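Long-range contacts in FAD linked oxidase-like protein (Myceliophthora thermophila, PDB 5L6G), which oxidises the C1 hydroxyl of xylooligosaccharides and related sugars to lactones, passing electrons through a bicovalently bound FAD to oxygen, which becomes hydrogen peroxide: residues A[85-90]-A[483-488]; A[75-80]-A[187-192]; A[475-480]-A[490-495]. All coordinates share one frame; numbering follows the deposited sequence.

Interaction 1 (A[85-90]-A[483-488]); sequences VKANPK and TELFYY. With FAD (flavin-adenine dinucleotide), chain D.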
loop_
_atom_site.group_PDB
_atom_site.type_symbol
_atom_site.label_atom_id
_atom_site.label_comp_id
_atom_site.label_asym_id
_atom_site.label_seq_id
_atom_site.Cartn_x
_atom_site.Cartn_y
_atom_site.Cartn_z
ATOM N N VAL A 85 2.171 18.128 -20.943
ATOM C CA VAL A 85 3.006 17.611 -19.888
ATOM C C VAL A 85 2.211 16.483 -19.234
ATOM O O VAL A 85 0.994 16.383 -19.391
ATOM C CB VAL A 85 3.431 18.697 -18.852
ATOM C CG1 VAL A 85 4.274 19.799 -19.520
ATOM C CG2 VAL A 85 2.228 19.314 -18.144
ATOM N N LYS A 86 2.916 15.605 -18.549
ATOM C CA LYS A 86 2.289 14.510 -17.846
ATOM C C LYS A 86 1.745 15.051 -16.536
ATOM O O LYS A 86 2.184 16.113 -16.080
ATOM C CB LYS A 86 3.300 13.400 -17.597
ATOM C CG LYS A 86 3.911 12.836 -18.862
ATOM C CD LYS A 86 2.873 12.265 -19.807
ATOM C CE LYS A 86 3.551 11.605 -21.005
ATOM N NZ LYS A 86 2.586 10.959 -21.941
ATOM N N ALA A 87 0.771 14.348 -15.951
ATOM C CA ALA A 87 0.169 14.774 -14.700
ATOM C C ALA A 87 -0.015 13.586 -13.803
ATOM O O ALA A 87 -0.390 12.514 -14.282
ATOM C CB ALA A 87 -1.179 15.434 -14.957
ATOM N N ASN A 88 0.253 13.749 -12.507
ATOM C CA ASN A 88 -0.022 12.686 -11.545
ATOM C C ASN A 88 -0.640 13.246 -10.294
ATOM O O ASN A 88 -0.205 14.277 -9.827
ATOM C CB ASN A 88 1.277 11.957 -11.159
ATOM C CG ASN A 88 2.096 11.590 -12.355
ATOM O OD1 ASN A 88 2.925 12.386 -12.822
ATOM N ND2 ASN A 88 1.827 10.419 -12.918
ATOM N N PRO A 89 -1.620 12.541 -9.719
ATOM C CA PRO A 89 -2.128 12.912 -8.419
ATOM C C PRO A 89 -1.172 12.513 -7.313
ATOM O O PRO A 89 -0.509 11.482 -7.407
ATOM C CB PRO A 89 -3.419 12.109 -8.308
ATOM C CG PRO A 89 -3.167 10.910 -9.124
ATOM C CD PRO A 89 -2.275 11.333 -10.238
ATOM N N LYS A 90 -1.097 13.351 -6.286
ATOM C CA LYS A 90 -0.349 13.061 -5.064
ATOM C C LYS A 90 -1.325 13.194 -3.914
ATOM O O LYS A 90 -1.892 14.287 -3.673
ATOM C CB LYS A 90 0.801 14.027 -4.898
ATOM C CG LYS A 90 1.728 13.704 -3.735
ATOM C CD LYS A 90 2.877 14.716 -3.720
ATOM C CE LYS A 90 3.553 14.764 -2.378
ATOM N NZ LYS A 90 3.493 16.109 -1.827
ATOM N N THR A 483 -3.177 8.465 -24.508
ATOM C CA THR A 483 -1.997 9.327 -24.634
ATOM C C THR A 483 -1.072 9.207 -23.415
ATOM O O THR A 483 -0.012 9.818 -23.386
ATOM C CB THR A 483 -2.363 10.814 -24.848
ATOM O OG1 THR A 483 -2.847 11.375 -23.625
ATOM C CG2 THR A 483 -3.410 10.976 -25.933
ATOM N N GLU A 484 -1.463 8.419 -22.413
ATOM C CA GLU A 484 -0.665 8.239 -21.210
ATOM C C GLU A 484 -0.379 9.556 -20.520
ATOM O O GLU A 484 0.756 9.850 -20.119
ATOM C CB GLU A 484 0.643 7.502 -21.495
ATOM C CG GLU A 484 0.451 6.152 -22.168
ATOM C CD GLU A 484 1.738 5.379 -22.229
ATOM O OE1 GLU A 484 2.226 4.969 -21.170
ATOM O OE2 GLU A 484 2.271 5.211 -23.329
ATOM N N LEU A 485 -1.419 10.358 -20.381
ATOM C CA LEU A 485 -1.304 11.580 -19.611
ATOM C C LEU A 485 -0.810 11.309 -18.196
ATOM O O LEU A 485 -0.024 12.089 -17.649
ATOM C CB LEU A 485 -2.643 12.316 -19.547
ATOM C CG LEU A 485 -2.567 13.659 -18.826
ATOM C CD1 LEU A 485 -1.777 14.642 -19.663
ATOM C CD2 LEU A 485 -3.946 14.220 -18.555
ATOM N N PHE A 486 -1.276 10.212 -17.609
ATOM C CA PHE A 486 -0.929 9.869 -16.227
ATOM C C PHE A 486 0.319 8.997 -16.106
ATOM O O PHE A 486 0.470 8.256 -15.146
ATOM C CB PHE A 486 -2.128 9.203 -15.556
ATOM C CG PHE A 486 -3.356 10.068 -15.550
ATOM C CD1 PHE A 486 -3.337 11.305 -14.914
ATOM C CD2 PHE A 486 -4.518 9.658 -16.168
ATOM C CE1 PHE A 486 -4.468 12.120 -14.887
ATOM C CE2 PHE A 486 -5.646 10.462 -16.155
ATOM C CZ PHE A 486 -5.624 11.692 -15.513
ATOM N N TYR A 487 1.227 9.155 -17.058
ATOM C CA TYR A 487 2.431 8.360 -17.149
ATOM C C TYR A 487 3.283 8.499 -15.908
ATOM O O TYR A 487 3.415 9.576 -15.350
ATOM C CB TYR A 487 3.257 8.792 -18.381
ATOM C CG TYR A 487 4.616 8.151 -18.398
ATOM C CD1 TYR A 487 4.777 6.868 -18.879
ATOM C CD2 TYR A 487 5.726 8.795 -17.841
ATOM C CE1 TYR A 487 6.009 6.253 -18.872
ATOM C CE2 TYR A 487 6.968 8.188 -17.831
ATOM C CZ TYR A 487 7.100 6.904 -18.329
ATOM O OH TYR A 487 8.318 6.258 -18.319
ATOM N N TYR A 488 3.841 7.376 -15.479
ATOM C CA TYR A 488 4.986 7.357 -14.605
ATOM C C TYR A 488 5.790 6.131 -15.021
ATOM O O TYR A 488 5.290 5.330 -15.796
ATOM C CB TYR A 488 4.612 7.361 -13.132
ATOM C CG TYR A 488 3.736 6.234 -12.650
ATOM C CD1 TYR A 488 2.353 6.300 -12.774
ATOM C CD2 TYR A 488 4.282 5.152 -12.011
ATOM C CE1 TYR A 488 1.530 5.288 -12.273
ATOM C CE2 TYR A 488 3.473 4.135 -11.520
ATOM C CZ TYR A 488 2.101 4.205 -11.662
ATOM O OH TYR A 488 1.325 3.185 -11.127
HETATM P PA FAD D . 1.169 8.892 -3.293
HETATM O O1A FAD D . 0.454 10.213 -3.131
HETATM O O2A FAD D . 2.657 8.949 -3.435
HETATM O O5B FAD D . 0.479 8.037 -4.417
HETATM C C5B FAD D . 0.899 6.720 -4.784
HETATM C C4B FAD D . 0.415 6.399 -6.180
HETATM O O4B FAD D . -1.012 6.470 -6.214
HETATM C C3B FAD D . 0.917 7.389 -7.219
HETATM O O3B FAD D . 1.057 6.731 -8.460
HETATM C C2B FAD D . -0.207 8.388 -7.315
HETATM O O2B FAD D . -0.210 9.130 -8.529
HETATM C C1B FAD D . -1.411 7.492 -7.133
HETATM N N9A FAD D . -2.540 8.253 -6.593
HETATM C C8A FAD D . -2.594 8.979 -5.480
HETATM N N7A FAD D . -3.815 9.548 -5.336
HETATM C C5A FAD D . -4.527 9.143 -6.387
HETATM C C6A FAD D . -5.882 9.400 -6.867
HETATM N N6A FAD D . -6.664 10.187 -6.102
HETATM N N1A FAD D . -6.248 8.836 -8.037
HETATM C C2A FAD D . -5.449 8.046 -8.760
HETATM N N3A FAD D . -4.171 7.765 -8.368
HETATM C C4A FAD D . -3.694 8.294 -7.209
HETATM N N1 FAD D . 1.029 -0.087 2.531
HETATM C C2 FAD D . 0.289 -1.152 2.974
HETATM O O2 FAD D . -0.296 -1.885 2.129
HETATM N N3 FAD D . 0.151 -1.399 4.300
HETATM C C4 FAD D . 0.719 -0.619 5.252
HETATM O O4 FAD D . 0.602 -0.837 6.491
HETATM C C4X FAD D . 1.539 0.544 4.850
HETATM N N5 FAD D . 2.152 1.380 5.738
HETATM C C5X FAD D . 2.893 2.484 5.347
HETATM C C6 FAD D . 3.493 3.353 6.267
HETATM C C7 FAD D . 4.248 4.446 5.811
HETATM C C7M FAD D . 4.896 5.344 6.835
HETATM C C8 FAD D . 4.384 4.735 4.341
HETATM C C8M FAD D . 5.134 5.957 3.821
HETATM C C9 FAD D . 3.766 3.865 3.449
HETATM C C9A FAD D . 3.041 2.743 3.887
HETATM N N10 FAD D . 2.424 1.836 2.984
HETATM C C10 FAD D . 1.667 0.739 3.400
HETATM C "C1'" FAD D . 2.522 2.003 1.538
HETATM C "C2'" FAD D . 1.382 2.791 0.975
HETATM O "O2'" FAD D . 0.256 1.912 0.900
HETATM C "C3'" FAD D . 1.794 3.180 -0.434
HETATM O "O3'" FAD D . 3.014 3.931 -0.426
HETATM C "C4'" FAD D . 0.671 4.018 -1.051
HETATM O "O4'" FAD D . 0.659 3.801 -2.470
HETATM C "C5'" FAD D . 0.871 5.469 -0.697
HETATM O "O5'" FAD D . -0.338 6.193 -0.942
HETATM P P FAD D . -0.244 7.768 -0.965
HETATM O O1P FAD D . -1.532 8.373 -1.428
HETATM O O2P FAD D . 0.313 8.262 0.332
HETATM O O3P FAD D . 0.976 7.988 -1.979
#
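The type I beta turn from Glu484 to Tyr487 docks on Lys86, Ala87 and Asn88, on and beside strand 87-90 of the FAD-binding domain. Lys86 reaches back over the turn. Its chain bends at chi2 (-59°), which swings CD toward Tyr487, 3.8 Å from Tyr487 CB. Lys86 NZ then hydrogen-bonds Glu484 O at 2.8 Å, coming from above the plane of that carbonyl. The carboxylate of Glu484 is turned elsewhere, to a salt bridge with Arg458. An alanine in place of Lys86 would probably leave Glu484 O without its charged donor and open a gap beside Tyr487 CB.

Ala87 N gives a nearly straight bond to Leu485 O (2.9 Å, 165° at the hydrogen). Ala87 O faces Phe486. It lies 3.2 Å from Phe486 CD1, at the ring edge and near the ring plane, and receives a CA-H...O contact from Phe486 CA at 3.3 Å. Asp481 holds the turn as well: its two carboxylate oxygens accept from Leu485 N and Phe486 N.

In this PCMH-type fold, strand 87-90 is an outermost strand of its sheet, paired with strand 108-111, and the C-terminal berberine-like segment packs alongside it. Asn88 ND2 bonds Tyr487 O at 3.0 Å. The acceptor lies in the amide plane of Asn88, while the donor stands above the carbonyl plane of Tyr487. The other end of this amide, OD1, takes a hydrogen bond from His107, so its rotation is fixed from two sides. One residue on, the strand meets the cofactor: FAD O2B donates to Pro89 O at 2.6 Å. FAD O3B lies over one face of the Tyr488 ring, 4.1 Å above its plane and offset toward the rim.

Interaction 2 (A[75-80]-A[187-192]); sequences AAVLCA and DVVLAN. With NAG (2-acetamido-2-deoxy-beta-D-glucopyranose), chain C.
The flat groups met by Val77 and Leu78 are peptide carbonyls, not rings. Val77 CG1 comes up against two of their oxygens, 3.4 Å from Leu190 O and 3.3 Å from Ala191 O. Leu78 CD2 reaches the next one, Asn192 O, at 3.4 Å. The CB of Asn192 points away from the helix, and its amide carries the glycan. Its ND2 is bonded covalently to C1 of an N-acetylglucosamine, and its OD1 accepts from Ser194 N within the glycosylation sequon. This sugar also lies near Leu190, with its C6 4.0 Å from Leu190 CD1, and it hydrogen-bonds Gln479 O.

A methyl-to-methyl contact completes the packing. Val77 CG1 is anti to the backbone N (chi1 166°), which turns it to the carbonyls. Val77 CG2 meets Val189 CG1 at 3.9 Å, and the two valines run antiparallel past one another, touching by these methyls. Val189 is further covered by Val70, Ile73 and Gln74 of the same helix 70-83.

The contact thus packs helix 70-83 against the end of strand 183-189 and the loop after it, inside the FAD-binding domain. The helix is also tied to helix 26-33 by the disulfide of Cys79 with Cys30. Methyl groups against carbonyl oxygens make no directional bond, so the helix and the loop are held here by fit and by burial of Val77 and Val189.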
loop_
_atom_site.group_PDB
_atom_site.type_symbol
_atom_site.label_atom_id
_atom_site.label_comp_id
_atom_site.label_asym_id
_atom_site.label_seq_id
_atom_site.Cartn_x
_atom_site.Cartn_y
_atom_site.Cartn_z
ATOM N N ALA A 75 -9.770 20.796 -14.283
ATOM C CA ALA A 75 -9.108 21.888 -14.960
ATOM C C ALA A 75 -7.601 21.655 -15.044
ATOM O O ALA A 75 -6.985 21.961 -16.076
ATOM C CB ALA A 75 -9.402 23.207 -14.269
ATOM N N ALA A 76 -7.016 21.156 -13.956
ATOM C CA ALA A 76 -5.589 20.836 -13.921
ATOM C C ALA A 76 -5.264 19.761 -14.942
ATOM O O ALA A 76 -4.314 19.897 -15.721
ATOM C CB ALA A 76 -5.152 20.382 -12.536
ATOM N N VAL A 77 -6.062 18.705 -14.958
ATOM C CA VAL A 77 -5.852 17.624 -15.915
ATOM C C VAL A 77 -5.899 18.143 -17.355
ATOM O O VAL A 77 -5.018 17.833 -18.175
ATOM C CB VAL A 77 -6.883 16.517 -15.726
ATOM C CG1 VAL A 77 -6.900 15.565 -16.924
ATOM C CG2 VAL A 77 -6.582 15.756 -14.441
ATOM N N LEU A 78 -6.911 18.954 -17.658
ATOM C CA LEU A 78 -7.056 19.485 -18.995
ATOM C C LEU A 78 -5.864 20.340 -19.395
ATOM O O LEU A 78 -5.439 20.317 -20.565
ATOM C CB LEU A 78 -8.319 20.313 -19.090
ATOM C CG LEU A 78 -9.584 19.479 -19.143
ATOM C CD1 LEU A 78 -10.789 20.312 -18.701
ATOM C CD2 LEU A 78 -9.787 18.952 -20.564
ATOM N N CYS A 79 -5.331 21.079 -18.423
ATOM C CA CYS A 79 -4.187 21.948 -18.671
ATOM C C CYS A 79 -2.961 21.136 -19.080
ATOM O O CYS A 79 -2.285 21.470 -20.053
ATOM C CB CYS A 79 -3.892 22.828 -17.459
ATOM S SG CYS A 79 -4.829 24.361 -17.530
ATOM N N ALA A 80 -2.703 20.067 -18.337
ATOM C CA ALA A 80 -1.636 19.136 -18.669
ATOM C C ALA A 80 -1.815 18.591 -20.064
ATOM O O ALA A 80 -0.861 18.527 -20.823
ATOM C CB ALA A 80 -1.590 17.995 -17.684
ATOM N N ASP A 187 -15.575 8.684 -7.807
ATOM C CA ASP A 187 -15.709 9.655 -8.876
ATOM C C ASP A 187 -14.326 9.905 -9.439
ATOM O O ASP A 187 -13.373 10.104 -8.683
ATOM C CB ASP A 187 -16.300 10.955 -8.365
ATOM C CG ASP A 187 -17.694 10.783 -7.785
ATOM O OD1 ASP A 187 -18.415 9.836 -8.172
ATOM O OD2 ASP A 187 -18.042 11.582 -6.912
ATOM N N VAL A 188 -14.205 9.880 -10.758
ATOM C CA VAL A 188 -12.921 9.909 -11.404
ATOM C C VAL A 188 -12.875 10.972 -12.478
ATOM O O VAL A 188 -13.824 11.116 -13.252
ATOM C CB VAL A 188 -12.605 8.540 -12.066
ATOM C CG1 VAL A 188 -11.146 8.479 -12.509
ATOM C CG2 VAL A 188 -12.955 7.402 -11.108
ATOM N N VAL A 189 -11.774 11.707 -12.501
ATOM C CA VAL A 189 -11.467 12.649 -13.577
ATOM C C VAL A 189 -10.576 11.921 -14.568
ATOM O O VAL A 189 -9.460 11.520 -14.229
ATOM C CB VAL A 189 -10.710 13.878 -13.044
ATOM C CG1 VAL A 189 -10.373 14.855 -14.169
ATOM C CG2 VAL A 189 -11.557 14.557 -11.974
ATOM N N LEU A 190 -11.067 11.745 -15.781
ATOM C CA LEU A 190 -10.306 11.067 -16.828
ATOM C C LEU A 190 -9.309 12.001 -17.510
ATOM O O LEU A 190 -9.344 13.207 -17.313
ATOM C CB LEU A 190 -11.264 10.478 -17.863
ATOM C CG LEU A 190 -12.315 9.519 -17.316
ATOM C CD1 LEU A 190 -13.217 9.031 -18.448
ATOM C CD2 LEU A 190 -11.684 8.344 -16.624
ATOM N N ALA A 191 -8.441 11.413 -18.338
ATOM C CA ALA A 191 -7.360 12.129 -18.977
ATOM C C ALA A 191 -7.830 13.314 -19.803
ATOM O O ALA A 191 -7.102 14.290 -19.921
ATOM C CB ALA A 191 -6.537 11.178 -19.846
ATOM N N ASN A 192 -9.033 13.228 -20.368
ATOM C CA ASN A 192 -9.602 14.337 -21.140
ATOM C C ASN A 192 -10.539 15.249 -20.341
ATOM O O ASN A 192 -11.329 15.995 -20.919
ATOM C CB ASN A 192 -10.340 13.805 -22.371
ATOM C CG ASN A 192 -11.501 12.888 -22.018
ATOM O OD1 ASN A 192 -11.927 12.769 -20.854
ATOM N ND2 ASN A 192 -12.026 12.219 -23.047
HETATM C C1 NAG C . -13.134 11.317 -22.864
HETATM C C2 NAG C . -13.921 11.395 -24.174
HETATM C C3 NAG C . -15.087 10.432 -24.212
HETATM C C4 NAG C . -14.619 9.058 -23.782
HETATM C C5 NAG C . -13.791 9.099 -22.497
HETATM C C6 NAG C . -13.209 7.717 -22.197
HETATM C C7 NAG C . -13.916 13.447 -25.450
HETATM C C8 NAG C . -14.505 14.809 -25.706
HETATM N N2 NAG C . -14.426 12.721 -24.460
HETATM O O3 NAG C . -15.674 10.416 -25.504
HETATM O O4 NAG C . -15.782 8.303 -23.536
HETATM O O5 NAG C . -12.712 9.996 -22.662
HETATM O O6 NAG C . -12.150 7.470 -23.098
HETATM O O7 NAG C . -12.984 13.037 -26.143
#

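Interaction 3 (A[475-480]-A[490-495]); sequences RIKQQL and QAVEPA
Lys477 reaches from helix 470-480 to the returning C-terminal chain, touching Val492 first. Its CB sits 4.0 Å from Val492 CG1. CG, anti to the backbone N (chi1 178°), lies 3.7 Å from Pro494 N. The chain bends at chi2 (67°), and CD then passes 3.9 Å from Val492 O. CE comes closer to Val492 O, at 3.6 Å. The tip goes beyond the contact: NZ forms a salt bridge with Asp481 and a hydrogen bond to Asn216 O.

The neighbouring helix residues Gln478 and Arg475 meet Pro494 and Ala495. Pro494 CB rests 3.8 Å from Gln478 CA, and Gln478 CG lies 3.4 Å from Ala495 O. Ala495 CB packs at the backbone of Arg475, 3.9 Å from Arg475 N.

The helix and the loop that folds back on it both belong to the berberine-like C-terminal region. Arg474, just before Arg475 on the helix, binds the carbonyls of Glu493 and Pro494. The chemistry splits along Lys477: CB and CG pack against Val492 and Pro494, CD and CE pass the Val492 carbonyl oxygen, and the ammonium group turns to Asp481, which probably balances its charge.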
loop_
_atom_site.group_PDB
_atom_site.type_symbol
_atom_site.label_atom_id
_atom_site.label_comp_id
_atom_site.label_asym_id
_atom_site.label_seq_id
_atom_site.Cartn_x
_atom_site.Cartn_y
_atom_site.Cartn_z
ATOM N N ARG A 475 -5.655 -3.115 -21.935
ATOM C CA ARG A 475 -6.773 -2.814 -22.820
ATOM C C ARG A 475 -7.577 -1.632 -22.307
ATOM O O ARG A 475 -7.910 -0.742 -23.073
ATOM C CB ARG A 475 -7.656 -4.037 -23.039
ATOM C CG ARG A 475 -6.964 -5.117 -23.854
ATOM C CD ARG A 475 -7.925 -6.169 -24.371
ATOM N NE ARG A 475 -8.565 -6.911 -23.277
ATOM C CZ ARG A 475 -8.050 -7.970 -22.659
ATOM N NH1 ARG A 475 -6.854 -8.448 -22.992
ATOM N NH2 ARG A 475 -8.746 -8.559 -21.691
ATOM N N ILE A 476 -7.868 -1.618 -21.009
ATOM C CA ILE A 476 -8.614 -0.509 -20.405
ATOM C C ILE A 476 -7.777 0.765 -20.465
ATOM O O ILE A 476 -8.290 1.856 -20.665
ATOM C CB ILE A 476 -9.051 -0.843 -18.958
ATOM C CG1 ILE A 476 -10.039 -2.004 -18.979
ATOM C CG2 ILE A 476 -9.755 0.329 -18.301
ATOM C CD1 ILE A 476 -10.304 -2.600 -17.626
ATOM N N LYS A 477 -6.466 0.628 -20.323
ATOM C CA LYS A 477 -5.591 1.797 -20.399
ATOM C C LYS A 477 -5.666 2.492 -21.763
ATOM O O LYS A 477 -5.737 3.711 -21.841
ATOM C CB LYS A 477 -4.157 1.389 -20.074
ATOM C CG LYS A 477 -3.124 2.497 -20.160
ATOM C CD LYS A 477 -3.303 3.575 -19.102
ATOM C CE LYS A 477 -2.217 4.634 -19.279
ATOM N NZ LYS A 477 -2.194 5.605 -18.158
ATOM N N GLN A 478 -5.640 1.714 -22.829
ATOM C CA GLN A 478 -5.775 2.280 -24.173
ATOM C C GLN A 478 -7.125 2.982 -24.310
ATOM O O GLN A 478 -7.226 4.027 -24.953
ATOM C CB GLN A 478 -5.584 1.171 -25.212
ATOM C CG GLN A 478 -5.577 1.628 -26.651
ATOM C CD GLN A 478 -6.966 1.862 -27.205
ATOM O OE1 GLN A 478 -7.954 1.310 -26.711
ATOM N NE2 GLN A 478 -7.058 2.712 -28.218
ATOM N N GLN A 479 -8.160 2.441 -23.665
ATOM C CA GLN A 479 -9.493 3.017 -23.782
ATOM C C GLN A 479 -9.652 4.306 -23.012
ATOM O O GLN A 479 -10.356 5.200 -23.474
ATOM C CB GLN A 479 -10.570 2.043 -23.319
ATOM C CG GLN A 479 -10.817 0.876 -24.258
ATOM C CD GLN A 479 -11.658 -0.199 -23.593
ATOM O OE1 GLN A 479 -11.635 -0.348 -22.386
ATOM N NE2 GLN A 479 -12.408 -0.945 -24.383
ATOM N N LEU A 480 -9.032 4.392 -21.833
ATOM C CA LEU A 480 -9.250 5.526 -20.940
ATOM C C LEU A 480 -8.132 6.558 -20.953
ATOM O O LEU A 480 -8.393 7.733 -20.714
ATOM C CB LEU A 480 -9.507 5.052 -19.506
ATOM C CG LEU A 480 -10.791 4.235 -19.289
ATOM C CD1 LEU A 480 -10.951 3.880 -17.815
ATOM C CD2 LEU A 480 -12.025 4.971 -19.765
ATOM N N GLN A 490 6.608 3.255 -14.064
ATOM C CA GLN A 490 6.032 1.919 -13.967
ATOM C C GLN A 490 4.540 1.878 -14.245
ATOM O O GLN A 490 3.844 0.967 -13.786
ATOM C CB GLN A 490 6.364 1.300 -12.613
ATOM C CG GLN A 490 7.868 1.134 -12.423
ATOM C CD GLN A 490 8.233 0.487 -11.109
ATOM O OE1 GLN A 490 7.461 0.520 -10.152
ATOM N NE2 GLN A 490 9.425 -0.083 -11.042
ATOM N N ALA A 491 4.051 2.837 -15.029
ATOM C CA ALA A 491 2.656 2.836 -15.444
ATOM C C ALA A 491 2.374 1.706 -16.427
ATOM O O ALA A 491 3.227 1.305 -17.243
ATOM C CB ALA A 491 2.242 4.157 -16.059
ATOM N N VAL A 492 1.138 1.224 -16.351
ATOM C CA VAL A 492 0.614 0.292 -17.329
ATOM C C VAL A 492 0.699 0.916 -18.721
ATOM O O VAL A 492 0.295 2.056 -18.908
ATOM C CB VAL A 492 -0.841 -0.056 -17.020
ATOM C CG1 VAL A 492 -1.451 -0.855 -18.151
ATOM C CG2 VAL A 492 -0.905 -0.849 -15.700
ATOM N N GLU A 493 1.192 0.151 -19.678
ATOM C CA GLU A 493 1.246 0.584 -21.076
ATOM C C GLU A 493 -0.079 0.335 -21.792
ATOM O O GLU A 493 -0.628 -0.762 -21.706
ATOM C CB GLU A 493 2.290 -0.217 -21.834
ATOM C CG GLU A 493 3.714 0.068 -21.454
ATOM C CD GLU A 493 4.668 -0.810 -22.227
ATOM O OE1 GLU A 493 4.810 -0.582 -23.454
ATOM O OE2 GLU A 493 5.257 -1.722 -21.613
ATOM N N PRO A 494 -0.555 1.309 -22.577
ATOM C CA PRO A 494 -1.762 1.008 -23.345
ATOM C C PRO A 494 -1.529 -0.213 -24.230
ATOM O O PRO A 494 -0.415 -0.421 -24.722
ATOM C CB PRO A 494 -1.975 2.262 -24.210
ATOM C CG PRO A 494 -1.160 3.339 -23.585
ATOM C CD PRO A 494 -0.055 2.678 -22.811
ATOM N N ALA A 495 -2.562 -1.027 -24.398
ATOM C CA ALA A 495 -2.511 -2.107 -25.362
ATOM C C ALA A 495 -2.356 -1.467 -26.738
ATOM O O ALA A 495 -2.860 -0.364 -26.981
ATOM C CB ALA A 495 -3.779 -2.953 -25.300
#

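From the N terminus, helix 70-83 comes first and leads into strand 87-90. Interaction 2 closes a loop of about 100 residues when 187-192 returns to the helix. Interaction 1 starts within that loop, at 85-90, and closes only at 483-488, near the C terminus, so the two cross. Interaction 3 is a short closure: helix 470-480 meets 490-495, with 483-488 between them, so it crosses interaction 1 as well. Interactions 2 and 3 lie in series. The segment 483-488 is the hub, since Leu485 packs on Val77 and Ala191, and Glu484 on Pro494. Together they join the FAD-binding domain to the berberine-like C-terminal region.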